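Local coordinates for antigen TpF1 (Treponema pallidum, PDB 2FJC), which is a Dps-family mini-ferritin that binds ferric iron at sites shared between subunits and probably oxidises the metal, at residues E16-R19 with Q20-A23; H48-L51 with E52-Y55; S57-E60 with A61-T64; Q119-V122 with L123-S127; L143-A146 with I147-G151. All coordinates share one frame; numbering follows the deposited sequence.

The five contacts are successive-turn pairs on four long helices. Contact 1 joins contacts 4 and 3: His-21 NE2 reaches Thr-120 OG1 of contact 4 at 2.6 Å, probably as a hydrogen bond, and Val-22 O packs on Phe-62 CE1 of contact 3 at 3.4 Å. Contacts 2 and 3 adjoin on helix 44-71, and contact 2 meets contact 5 where Tyr-54 OH lies 3.5 Å from Leu-150 CG. Contacts 2 and 4, with centres about 30 Å apart, lie on opposite sides of the chain's centre. Contact 3 supplies the iron ligand Asp-63; in contact 2 the side chain of Tyr-55 lies close to a second iron.

Contact 1. Residues E16-R19 with Q20-A23; sequences EQLR and QHVA
His-21 folds back over the preceding turn and sets one face of its imidazole on the carbonyl oxygen of Gln-17. That oxygen sits 3.2 Å from His-21 CG and lies beneath the middle of the ring. The same Gln-17 O also accepts the backbone N-H of His-21 at 2.9 Å, so one oxygen serves the helix and supports the ring. With CG anti to its own carbonyl carbon (chi1 -62°), the imidazole is carried back toward residue 17 instead of ahead along the helix. Leu-18 joins on this buried side, its CD1 3.9 Å from His-21 CD2, while Val-22 puts its CG2 3.4 Å from Leu-18 O. The side-chain amide plane of Gln-17 stands nearly square to the imidazole, at 82°. Beyond the segment, His-21 NE2 is satisfied by Thr-120, and the ring also meets Phe-117.

Between the two sides, the extended chain of Gln-20 bridges weakly to Arg-116 and to the backbone of Leu-86. The other side is looser. Arg-19 bends at chi3 and brings its guanidinium edge, in plane, toward Glu-16, but the salt bridge from Arg-19 NE to Glu-16 OE2 is long at 3.8 Å. Glu-16 is exposed and Arg-19 partly so. Apolar and ring packing on one flank and a long, weak ion pair on the other mark this as an amphipathic stretch of helix 8-38, the first helix of the four-helix bundle that defines the ferritin-like fold.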
loop_
_atom_site.group_PDB
_atom_site.type_symbol
_atom_site.label_atom_id
_atom_site.label_comp_id
_atom_site.label_asym_id
_atom_site.label_seq_id
_atom_site.Cartn_x
_atom_site.Cartn_y
_atom_site.Cartn_z
ATOM N N GLU B 16 -1.380 -38.389 17.106
ATOM C CA GLU B 16 -2.382 -38.444 18.162
ATOM C C GLU B 16 -2.397 -37.103 18.906
ATOM O O GLU B 16 -3.448 -36.582 19.248
ATOM C CB GLU B 16 -2.081 -39.595 19.127
ATOM C CG GLU B 16 -3.317 -40.134 19.846
ATOM C CD GLU B 16 -4.510 -40.330 18.899
ATOM O OE1 GLU B 16 -4.339 -40.981 17.844
ATOM O OE2 GLU B 16 -5.621 -39.830 19.208
ATOM N N GLN B 17 -1.216 -36.553 19.149
ATOM C CA GLN B 17 -1.092 -35.269 19.822
ATOM C C GLN B 17 -1.706 -34.185 18.946
ATOM O O GLN B 17 -2.506 -33.367 19.415
ATOM C CB GLN B 17 0.382 -34.951 20.075
ATOM C CG GLN B 17 0.982 -35.650 21.291
ATOM C CD GLN B 17 0.395 -35.124 22.590
ATOM O OE1 GLN B 17 0.705 -34.006 23.026
ATOM N NE2 GLN B 17 -0.477 -35.919 23.209
ATOM N N LEU B 18 -1.333 -34.185 17.667
ATOM C CA LEU B 18 -1.845 -33.210 16.709
ATOM C C LEU B 18 -3.376 -33.231 16.649
ATOM O O LEU B 18 -4.014 -32.182 16.653
ATOM C CB LEU B 18 -1.246 -33.480 15.330
ATOM C CG LEU B 18 -0.018 -32.650 14.944
ATOM C CD1 LEU B 18 0.877 -32.368 16.141
ATOM C CD2 LEU B 18 0.733 -33.380 13.859
ATOM N N ARG B 19 -3.958 -34.424 16.604
ATOM C CA ARG B 19 -5.409 -34.571 16.561
ATOM C C ARG B 19 -6.032 -33.895 17.762
ATOM O O ARG B 19 -7.066 -33.244 17.651
ATOM C CB ARG B 19 -5.813 -36.051 16.548
ATOM C CG ARG B 19 -5.845 -36.657 15.148
ATOM C CD ARG B 19 -5.953 -38.172 15.173
ATOM N NE ARG B 19 -7.097 -38.656 15.947
ATOM C CZ ARG B 19 -8.369 -38.598 15.546
ATOM N NH1 ARG B 19 -8.681 -38.066 14.368
ATOM N NH2 ARG B 19 -9.331 -39.095 16.319
ATOM N N GLN B 20 -5.405 -34.043 18.918
ATOM C CA GLN B 20 -5.935 -33.420 20.107
ATOM C C GLN B 20 -5.783 -31.901 20.034
ATOM O O GLN B 20 -6.671 -31.165 20.456
ATOM C CB GLN B 20 -5.250 -33.937 21.365
ATOM C CG GLN B 20 -5.803 -33.242 22.590
ATOM C CD GLN B 20 -5.300 -33.818 23.880
ATOM O OE1 GLN B 20 -4.099 -33.756 24.178
ATOM N NE2 GLN B 20 -6.218 -34.385 24.671
ATOM N N HIS B 21 -4.658 -31.433 19.504
ATOM C CA HIS B 21 -4.445 -29.993 19.384
ATOM C C HIS B 21 -5.539 -29.361 18.534
ATOM O O HIS B 21 -6.079 -28.314 18.884
ATOM C CB HIS B 21 -3.087 -29.692 18.755
ATOM C CG HIS B 21 -1.932 -30.189 19.557
ATOM N ND1 HIS B 21 -1.987 -30.317 20.925
ATOM C CD2 HIS B 21 -0.675 -30.533 19.195
ATOM C CE1 HIS B 21 -0.811 -30.715 21.374
ATOM N NE2 HIS B 21 0.003 -30.851 20.346
ATOM N N VAL B 22 -5.862 -30.003 17.416
ATOM C CA VAL B 22 -6.898 -29.496 16.532
ATOM C C VAL B 22 -8.208 -29.379 17.302
ATOM O O VAL B 22 -8.897 -28.361 17.231
ATOM C CB VAL B 22 -7.098 -30.427 15.320
ATOM C CG1 VAL B 22 -8.312 -29.997 14.531
ATOM C CG2 VAL B 22 -5.857 -30.394 14.446
ATOM N N ALA B 23 -8.537 -30.426 18.046
ATOM C CA ALA B 23 -9.749 -30.445 18.832
ATOM C C ALA B 23 -9.756 -29.327 19.878
ATOM O O ALA B 23 -10.741 -28.608 20.013
ATOM C CB ALA B 23 -9.905 -31.796 19.506
#

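Contact 2. Residues H48-L51 with E52-Y55; sequences HELL and EEYY
Tyr-54 lies back across Leu-50, one turn earlier, and can be followed outward atom by atom. Its CB rests 3.3 Å from Leu-51 O. CG then passes over the carbonyl of Leu-50, whose oxygen is 3.5 Å from it and lies under the rim of the ring. Along one flank, CD2 meets the methyl CD1 of Leu-51 at 4.0 Å. Further out, CE1 and CE2 come over the Leu-50 side chain, and CZ stands 3.6 Å from Leu-50 CD1. At the tip, the hydroxyl OH lies beside both methyls of Leu-50, 3.7 Å from CD1.

Leu-50 CD1 makes a CH-pi contact with this face, 28° off the ring normal. The carbonyl oxygen of Leu-50 lies on the same face, so backbone and side chain of one residue together form the floor under the tyrosine. Leu-50 CG, anti to the backbone N (chi1 173°), points the methyls out under the phenol end.

Tyr-55 turns elsewhere, its CD2 3.4 Å from Leu-51 O. On the polar flank Glu-49 pairs with Lys-45, which would ease its proximity to the carboxylates of Glu-52 and Glu-53. Tyr-54 faces the other three long helices from helix 44-71, touching Leu-32 of helix 8-38, Phe-110 of helix 99-127 edge-to-face, and Ala-146 on helix 130-154.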
loop_
_atom_site.group_PDB
_atom_site.type_symbol
_atom_site.label_atom_id
_atom_site.label_comp_id
_atom_site.label_asym_id
_atom_site.label_seq_id
_atom_site.Cartn_x
_atom_site.Cartn_y
_atom_site.Cartn_z
ATOM N N HIS B 48 -12.392 -6.846 23.942
ATOM C CA HIS B 48 -13.217 -7.371 22.861
ATOM C C HIS B 48 -12.301 -7.602 21.649
ATOM O O HIS B 48 -12.339 -8.650 21.007
ATOM C CB HIS B 48 -14.298 -6.334 22.513
ATOM C CG HIS B 48 -15.220 -6.745 21.409
ATOM N ND1 HIS B 48 -16.178 -7.724 21.565
ATOM C CD2 HIS B 48 -15.362 -6.278 20.145
ATOM C CE1 HIS B 48 -16.874 -7.840 20.444
ATOM N NE2 HIS B 48 -16.398 -6.975 19.566
ATOM N N GLU B 49 -11.472 -6.613 21.350
ATOM C CA GLU B 49 -10.551 -6.697 20.225
ATOM C C GLU B 49 -9.416 -7.677 20.471
ATOM O O GLU B 49 -9.010 -8.399 19.558
ATOM C CB GLU B 49 -9.988 -5.310 19.904
ATOM C CG GLU B 49 -10.956 -4.442 19.096
ATOM C CD GLU B 49 -10.663 -2.950 19.207
ATOM O OE1 GLU B 49 -9.521 -2.580 19.563
ATOM O OE2 GLU B 49 -11.581 -2.143 18.927
ATOM N N LEU B 50 -8.900 -7.706 21.698
ATOM C CA LEU B 50 -7.826 -8.624 22.035
ATOM C C LEU B 50 -8.308 -10.065 21.826
ATOM O O LEU B 50 -7.598 -10.895 21.258
ATOM C CB LEU B 50 -7.396 -8.434 23.486
ATOM C CG LEU B 50 -6.382 -9.442 24.035
ATOM C CD1 LEU B 50 -5.079 -9.308 23.302
ATOM C CD2 LEU B 50 -6.155 -9.195 25.509
ATOM N N LEU B 51 -9.521 -10.348 22.287
ATOM C CA LEU B 51 -10.103 -11.670 22.156
ATOM C C LEU B 51 -10.194 -12.082 20.686
ATOM O O LEU B 51 -9.988 -13.254 20.339
ATOM C CB LEU B 51 -11.494 -11.690 22.802
ATOM C CG LEU B 51 -11.671 -12.169 24.252
ATOM C CD1 LEU B 51 -10.339 -12.581 24.867
ATOM C CD2 LEU B 51 -12.345 -11.085 25.062
ATOM N N GLU B 52 -10.512 -11.124 19.822
ATOM C CA GLU B 52 -10.607 -11.420 18.403
ATOM C C GLU B 52 -9.217 -11.761 17.874
ATOM O O GLU B 52 -9.056 -12.710 17.114
ATOM C CB GLU B 52 -11.191 -10.234 17.635
ATOM C CG GLU B 52 -11.164 -10.414 16.125
ATOM C CD GLU B 52 -11.912 -9.315 15.383
ATOM O OE1 GLU B 52 -11.804 -8.135 15.785
ATOM O OE2 GLU B 52 -12.600 -9.633 14.390
ATOM N N GLU B 53 -8.214 -10.985 18.270
ATOM C CA GLU B 53 -6.845 -11.255 17.835
ATOM C C GLU B 53 -6.532 -12.695 18.214
ATOM O O GLU B 53 -5.975 -13.450 17.419
ATOM C CB GLU B 53 -5.848 -10.332 18.539
ATOM C CG GLU B 53 -5.702 -8.954 17.943
ATOM C CD GLU B 53 -4.792 -8.057 18.774
ATOM O OE1 GLU B 53 -3.689 -8.515 19.183
ATOM O OE2 GLU B 53 -5.184 -6.888 19.014
ATOM N N TYR B 54 -6.915 -13.069 19.433
ATOM C CA TYR B 54 -6.673 -14.415 19.920
ATOM C C TYR B 54 -7.340 -15.494 19.088
ATOM O O TYR B 54 -6.685 -16.461 18.687
ATOM C CB TYR B 54 -7.125 -14.568 21.376
ATOM C CG TYR B 54 -6.235 -13.894 22.405
ATOM C CD1 TYR B 54 -4.929 -13.492 22.085
ATOM C CD2 TYR B 54 -6.681 -13.694 23.714
ATOM C CE1 TYR B 54 -4.093 -12.908 23.043
ATOM C CE2 TYR B 54 -5.849 -13.118 24.680
ATOM C CZ TYR B 54 -4.563 -12.729 24.338
ATOM O OH TYR B 54 -3.751 -12.162 25.290
ATOM N N TYR B 55 -8.635 -15.358 18.819
ATOM C CA TYR B 55 -9.269 -16.415 18.058
ATOM C C TYR B 55 -8.817 -16.457 16.609
ATOM O O TYR B 55 -8.889 -17.501 15.970
ATOM C CB TYR B 55 -10.810 -16.389 18.202
ATOM C CG TYR B 55 -11.611 -15.222 17.636
ATOM C CD1 TYR B 55 -11.624 -14.942 16.268
ATOM C CD2 TYR B 55 -12.476 -14.491 18.463
ATOM C CE1 TYR B 55 -12.485 -13.976 15.735
ATOM C CE2 TYR B 55 -13.335 -13.527 17.947
ATOM C CZ TYR B 55 -13.339 -13.276 16.583
ATOM O OH TYR B 55 -14.216 -12.347 16.071
#

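Contact 3. Residues S57-E60 with A61-T64; sequences SVTE and AFDT. With FE (Fe (III) ion), chain R.
The Phe-62 ring meets Thr-59 at its edge: Thr-59 O lies near the ring plane, 4.1 Å from CD2, and Thr-59 OG1 approaches the same CD2 equally closely. Segment 57-60 puts nothing over either face of this ring; among its neighbours are two rings of another subunit, His-33 edge-to-face and Trp-37 at a slant. The second flat group, the carboxylate of Asp-63, binds iron through one oxygen. OD2 is 2.1 Å from the ferric ion, whereas OD1 stands back at 3.1 Å and accepts a hydrogen bond from Trp-37 NE1 of that neighbouring subunit. Two bonds to different partners thus fix the rotation of the carboxylate.

Asp-63 owes its reach to a CG placed opposite the backbone N (chi1 -160°), which leads the acid off the helix toward the metal. Its own N-H is held by Thr-59 O at 3.0 Å, with the donor 38° above the carbonyl plane. Glu-67 of the same chain and His-36 of the neighbouring subunit complete the observed ligands, making this the intersubunit iron site characteristic of Dps proteins. Nearby, Thr-59 OG1 is hydrogen-bonded to Tyr-29 OH of the same neighbour. On the remaining flank Thr-64 CG2 closes to 3.2 Å from Glu-60 O.

Helix 44-71 is sandwiched here: Val-58 and Phe-62 lean on helix 8-38, Ala-61 and Thr-64 rest on Ile-139 and Ile-135 of helix 130-154, and Asp-63 faces the neighbouring subunit.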
loop_
_atom_site.group_PDB
_atom_site.type_symbol
_atom_site.label_atom_id
_atom_site.label_comp_id
_atom_site.label_asym_id
_atom_site.label_seq_id
_atom_site.Cartn_x
_atom_site.Cartn_y
_atom_site.Cartn_z
ATOM N N SER B 57 -5.726 -15.860 15.786
ATOM C CA SER B 57 -4.470 -16.559 15.955
ATOM C C SER B 57 -4.717 -18.049 16.223
ATOM O O SER B 57 -4.011 -18.917 15.712
ATOM C CB SER B 57 -3.695 -15.948 17.112
ATOM O OG SER B 57 -2.568 -16.745 17.425
ATOM N N VAL B 58 -5.730 -18.341 17.028
ATOM C CA VAL B 58 -6.058 -19.712 17.354
ATOM C C VAL B 58 -6.498 -20.488 16.119
ATOM O O VAL B 58 -6.096 -21.640 15.922
ATOM C CB VAL B 58 -7.187 -19.774 18.422
ATOM C CG1 VAL B 58 -7.887 -21.122 18.378
ATOM C CG2 VAL B 58 -6.605 -19.529 19.812
ATOM N N THR B 59 -7.317 -19.865 15.280
ATOM C CA THR B 59 -7.798 -20.563 14.101
ATOM C C THR B 59 -6.665 -20.747 13.100
ATOM O O THR B 59 -6.700 -21.647 12.265
ATOM C CB THR B 59 -8.983 -19.822 13.443
ATOM O OG1 THR B 59 -9.837 -20.781 12.801
ATOM C CG2 THR B 59 -8.496 -18.820 12.421
ATOM N N GLU B 60 -5.654 -19.896 13.198
ATOM C CA GLU B 60 -4.501 -19.986 12.319
ATOM C C GLU B 60 -3.734 -21.254 12.712
ATOM O O GLU B 60 -3.371 -22.069 11.856
ATOM C CB GLU B 60 -3.619 -18.750 12.499
ATOM C CG GLU B 60 -2.428 -18.658 11.557
ATOM C CD GLU B 60 -1.523 -17.466 11.881
ATOM O OE1 GLU B 60 -0.824 -17.510 12.924
ATOM O OE2 GLU B 60 -1.522 -16.483 11.097
ATOM N N ALA B 61 -3.488 -21.414 14.009
ATOM C CA ALA B 61 -2.781 -22.587 14.511
ATOM C C ALA B 61 -3.627 -23.828 14.225
ATOM O O ALA B 61 -3.114 -24.891 13.884
ATOM C CB ALA B 61 -2.533 -22.450 16.002
ATOM N N PHE B 62 -4.934 -23.666 14.376
ATOM C CA PHE B 62 -5.906 -24.722 14.119
ATOM C C PHE B 62 -5.671 -25.284 12.717
ATOM O O PHE B 62 -5.541 -26.498 12.522
ATOM C CB PHE B 62 -7.318 -24.121 14.207
ATOM C CG PHE B 62 -8.429 -25.058 13.828
ATOM C CD1 PHE B 62 -8.822 -26.081 14.682
ATOM C CD2 PHE B 62 -9.141 -24.860 12.650
ATOM C CE1 PHE B 62 -9.919 -26.895 14.378
ATOM C CE2 PHE B 62 -10.239 -25.661 12.325
ATOM C CZ PHE B 62 -10.633 -26.685 13.195
ATOM N N ASP B 63 -5.601 -24.388 11.741
ATOM C CA ASP B 63 -5.415 -24.815 10.377
ATOM C C ASP B 63 -4.022 -25.338 10.042
ATOM O O ASP B 63 -3.917 -26.340 9.336
ATOM C CB ASP B 63 -5.823 -23.704 9.402
ATOM C CG ASP B 63 -6.113 -24.243 7.999
ATOM O OD1 ASP B 63 -7.036 -25.080 7.844
ATOM O OD2 ASP B 63 -5.416 -23.836 7.049
ATOM N N THR B 64 -2.954 -24.712 10.538
ATOM C CA THR B 64 -1.627 -25.221 10.191
ATOM C C THR B 64 -1.362 -26.591 10.819
ATOM O O THR B 64 -0.754 -27.454 10.191
ATOM C CB THR B 64 -0.476 -24.244 10.563
ATOM O OG1 THR B 64 -0.238 -24.290 11.965
ATOM C CG2 THR B 64 -0.822 -22.833 10.167
HETATM FE FE FE R . -5.808 -24.357 5.039
#

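Contact 4. Residues Q119-V122 with L123-S127; sequences QTQV and LAAES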
loop_
_atom_site.group_PDB
_atom_site.type_symbol
_atom_site.label_atom_id
_atom_site.label_comp_id
_atom_site.label_asym_id
_atom_site.label_seq_id
_atom_site.Cartn_x
_atom_site.Cartn_y
_atom_site.Cartn_z
ATOM N N GLN B 119 4.780 -31.045 24.921
ATOM C CA GLN B 119 4.977 -32.485 24.873
ATOM C C GLN B 119 5.181 -32.902 23.424
ATOM O O GLN B 119 6.028 -33.739 23.121
ATOM C CB GLN B 119 3.773 -33.221 25.462
ATOM C CG GLN B 119 3.409 -32.752 26.854
ATOM C CD GLN B 119 2.158 -33.423 27.386
ATOM O OE1 GLN B 119 1.181 -33.620 26.654
ATOM N NE2 GLN B 119 2.173 -33.767 28.670
ATOM N N THR B 120 4.402 -32.301 22.533
ATOM C CA THR B 120 4.495 -32.610 21.124
ATOM C C THR B 120 5.836 -32.148 20.563
ATOM O O THR B 120 6.462 -32.859 19.781
ATOM C CB THR B 120 3.370 -31.943 20.347
ATOM O OG1 THR B 120 2.115 -32.346 20.901
ATOM C CG2 THR B 120 3.418 -32.355 18.885
ATOM N N GLN B 121 6.291 -30.968 20.969
ATOM C CA GLN B 121 7.554 -30.492 20.456
ATOM C C GLN B 121 8.673 -31.416 20.899
ATOM O O GLN B 121 9.585 -31.680 20.120
ATOM C CB GLN B 121 7.793 -29.013 20.831
ATOM C CG GLN B 121 8.839 -28.658 21.856
ATOM C CD GLN B 121 10.260 -29.028 21.488
ATOM O OE1 GLN B 121 10.749 -28.733 20.397
ATOM N NE2 GLN B 121 10.941 -29.669 22.423
ATOM N N VAL B 122 8.589 -31.945 22.119
ATOM C CA VAL B 122 9.603 -32.871 22.612
ATOM C C VAL B 122 9.574 -34.145 21.770
ATOM O O VAL B 122 10.620 -34.639 21.358
ATOM C CB VAL B 122 9.379 -33.223 24.113
ATOM C CG1 VAL B 122 10.226 -34.420 24.525
ATOM C CG2 VAL B 122 9.752 -32.023 24.977
ATOM N N LEU B 123 8.381 -34.666 21.502
ATOM C CA LEU B 123 8.243 -35.870 20.690
ATOM C C LEU B 123 8.845 -35.656 19.313
ATOM O O LEU B 123 9.633 -36.466 18.828
ATOM C CB LEU B 123 6.777 -36.252 20.512
ATOM C CG LEU B 123 6.074 -36.954 21.676
ATOM C CD1 LEU B 123 4.616 -37.238 21.300
ATOM C CD2 LEU B 123 6.797 -38.255 22.003
ATOM N N ALA B 124 8.460 -34.556 18.685
ATOM C CA ALA B 124 8.940 -34.229 17.354
ATOM C C ALA B 124 10.450 -34.056 17.330
ATOM O O ALA B 124 11.126 -34.537 16.426
ATOM C CB ALA B 124 8.263 -32.971 16.861
ATOM N N ALA B 125 10.976 -33.374 18.337
ATOM C CA ALA B 125 12.408 -33.129 18.426
ATOM C C ALA B 125 13.188 -34.434 18.574
ATOM O O ALA B 125 14.175 -34.649 17.878
ATOM C CB ALA B 125 12.708 -32.196 19.602
ATOM N N GLU B 126 12.740 -35.309 19.466
ATOM C CA GLU B 126 13.433 -36.567 19.681
ATOM C C GLU B 126 13.328 -37.527 18.500
ATOM O O GLU B 126 14.212 -38.346 18.291
ATOM C CB GLU B 126 12.923 -37.239 20.965
ATOM C CG GLU B 126 13.039 -36.322 22.199
ATOM C CD GLU B 126 12.643 -36.987 23.523
ATOM O OE1 GLU B 126 11.555 -37.615 23.593
ATOM O OE2 GLU B 126 13.417 -36.860 24.500
ATOM N N SER B 127 12.265 -37.411 17.713
ATOM C CA SER B 127 12.068 -38.305 16.578
ATOM C C SER B 127 12.563 -37.726 15.266
ATOM O O SER B 127 12.430 -38.350 14.221
ATOM C CB SER B 127 10.587 -38.663 16.435
ATOM O OG SER B 127 9.819 -37.518 16.103
#
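Complementary rotations bring Val-122 and Glu-126 alongside each other. The valine turns CG1 away from its backbone N (chi1 167°), and the glutamate turns CG away from its own carbonyl carbon (chi1 -55°), back toward the previous turn. Their side chains then run the same way, with Val-122 CG1 3.6 Å from Glu-126 OE1. Glu-126 CG is drawn in against the backbone, 3.1 Å from Val-122 O, the oxygen that also accepts the N-H of Glu-126 at 2.9 Å.

The other residues meet the earlier turn mainly through CB and backbone. Leu-123 places CG 3.5 Å from Gln-119 O. Ala-125 CB is 3.2 Å from Gln-121 O, and Ala-124 CB faces Thr-120 O at 3.4 Å. At the far end, Ser-127 N donates to Leu-123 O at 3.0 Å.

Thr-120 ties this part of helix 99-127 to helix 8-38 through the hydrogen bond of its hydroxyl with His-21, while Ala-125 touches Asp-133 on helix 130-154. Between the two segments the side chains meet chiefly by van der Waals packing: Glu-126 lays its carboxylate, not only its carbons, beside a valine methyl, and no ion pair forms across the contact. Glu-126 is exposed, and water probably pays for a charge that neither the methyl nor the nearby C-terminal end of the helix would favour.

Contact 5. Residues L143-A146 with I147-G151; sequences LGKA and IWMLG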
loop_
_atom_site.group_PDB
_atom_site.type_symbol
_atom_site.label_atom_id
_atom_site.label_comp_id
_atom_site.label_asym_id
_atom_site.label_seq_id
_atom_site.Cartn_x
_atom_site.Cartn_y
_atom_site.Cartn_z
ATOM N N LEU B 143 2.100 -18.302 22.127
ATOM C CA LEU B 143 1.375 -18.599 23.360
ATOM C C LEU B 143 2.132 -18.019 24.550
ATOM O O LEU B 143 1.540 -17.438 25.447
ATOM C CB LEU B 143 1.217 -20.104 23.567
ATOM C CG LEU B 143 0.049 -20.795 22.869
ATOM C CD1 LEU B 143 0.147 -22.279 23.119
ATOM C CD2 LEU B 143 -1.272 -20.258 23.387
ATOM N N GLY B 144 3.448 -18.176 24.541
ATOM C CA GLY B 144 4.254 -17.675 25.632
ATOM C C GLY B 144 4.119 -16.183 25.801
ATOM O O GLY B 144 4.044 -15.681 26.919
ATOM N N LYS B 145 4.084 -15.467 24.687
ATOM C CA LYS B 145 3.960 -14.029 24.745
ATOM C C LYS B 145 2.580 -13.645 25.275
ATOM O O LYS B 145 2.468 -12.754 26.123
ATOM C CB LYS B 145 4.199 -13.412 23.365
ATOM C CG LYS B 145 4.300 -11.895 23.393
ATOM C CD LYS B 145 4.715 -11.327 22.039
ATOM C CE LYS B 145 4.971 -9.815 22.111
ATOM N NZ LYS B 145 6.081 -9.479 23.066
ATOM N N ALA B 146 1.538 -14.324 24.795
ATOM C CA ALA B 146 0.176 -14.026 25.237
ATOM C C ALA B 146 -0.017 -14.352 26.725
ATOM O O ALA B 146 -0.649 -13.595 27.455
ATOM C CB ALA B 146 -0.843 -14.792 24.389
ATOM N N ILE B 147 0.530 -15.480 27.164
ATOM C CA ILE B 147 0.422 -15.893 28.552
ATOM C C ILE B 147 1.098 -14.844 29.440
ATOM O O ILE B 147 0.561 -14.445 30.481
ATOM C CB ILE B 147 1.078 -17.281 28.751
ATOM C CG1 ILE B 147 0.221 -18.344 28.057
ATOM C CG2 ILE B 147 1.237 -17.599 30.234
ATOM C CD1 ILE B 147 0.850 -19.724 28.036
ATOM N N TRP B 148 2.277 -14.389 29.023
ATOM C CA TRP B 148 2.986 -13.373 29.784
ATOM C C TRP B 148 2.180 -12.067 29.860
ATOM O O TRP B 148 2.062 -11.466 30.930
ATOM C CB TRP B 148 4.345 -13.079 29.156
ATOM C CG TRP B 148 4.925 -11.793 29.632
ATOM C CD1 TRP B 148 5.287 -11.482 30.908
ATOM C CD2 TRP B 148 5.151 -10.614 28.850
ATOM N NE1 TRP B 148 5.720 -10.179 30.973
ATOM C CE2 TRP B 148 5.647 -9.623 29.723
ATOM C CE3 TRP B 148 4.980 -10.296 27.493
ATOM C CZ2 TRP B 148 5.974 -8.339 29.290
ATOM C CZ3 TRP B 148 5.308 -9.013 27.060
ATOM C CH2 TRP B 148 5.800 -8.052 27.961
ATOM N N MET B 149 1.634 -11.625 28.730
ATOM C CA MET B 149 0.870 -10.389 28.730
ATOM C C MET B 149 -0.379 -10.513 29.584
ATOM O O MET B 149 -0.693 -9.610 30.347
ATOM C CB MET B 149 0.516 -9.955 27.303
ATOM C CG MET B 149 1.703 -9.336 26.553
ATOM S SD MET B 149 1.256 -8.332 25.102
ATOM C CE MET B 149 1.760 -9.447 23.750
ATOM N N LEU B 150 -1.079 -11.634 29.479
ATOM C CA LEU B 150 -2.275 -11.830 30.274
ATOM C C LEU B 150 -1.915 -11.794 31.759
ATOM O O LEU B 150 -2.624 -11.190 32.573
ATOM C CB LEU B 150 -2.934 -13.157 29.920
ATOM C CG LEU B 150 -3.696 -13.163 28.595
ATOM C CD1 LEU B 150 -4.154 -14.572 28.258
ATOM C CD2 LEU B 150 -4.890 -12.221 28.699
ATOM N N GLY B 151 -0.798 -12.430 32.096
ATOM C CA GLY B 151 -0.345 -12.458 33.470
ATOM C C GLY B 151 -0.081 -11.058 33.967
ATOM O O GLY B 151 -0.423 -10.716 35.097
#
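Ile-147 opens the second segment by laying its CG1 against the carbonyl of Leu-143, 3.1 Å from that oxygen, with CD1 following along the same group. Its N-H also reaches Leu-143 O, at 2.8 Å, so the amide bonds to, and the side chain packs on, the same oxygen.

Trp-148 follows with its indole turned edge-on to the previous turn: Lys-145 O lies near the ring plane, 3.8 Å from CE3. The lysine chain runs alongside, pointing the same way, and its NZ comes within 4.1 Å of CZ3. That amine has its main partner elsewhere, in a salt bridge to Glu-67 of a neighbouring subunit.

Met-149 crosses the lysine chain obliquely. A bend about the CG-SD bond (chi3 -106°) swings the terminal methyl CE over the aliphatic part of the lysine, 3.5 Å from Lys-145 CG and 3.6 Å from Lys-145 CE. Lys-145 is therefore packed along its carbon chain by methionine while its charged end stays with the carboxylate. Leu-150 repeats the pattern of Ile-147, its CG 3.3 Å from Ala-146 O, and faces the bundle interior against Val-106. Gly-151 closes the segment with a backbone bond to Ile-147 O.

Trp-148 also meets two rings of a further subunit, Phe-44 edge-to-face and His-48. One face buried in the bundle and another engaging two neighbours suit the last long helix of a Dps subunit, where the four-helix ferritin-like fold assembles here into a twelve-chain particle.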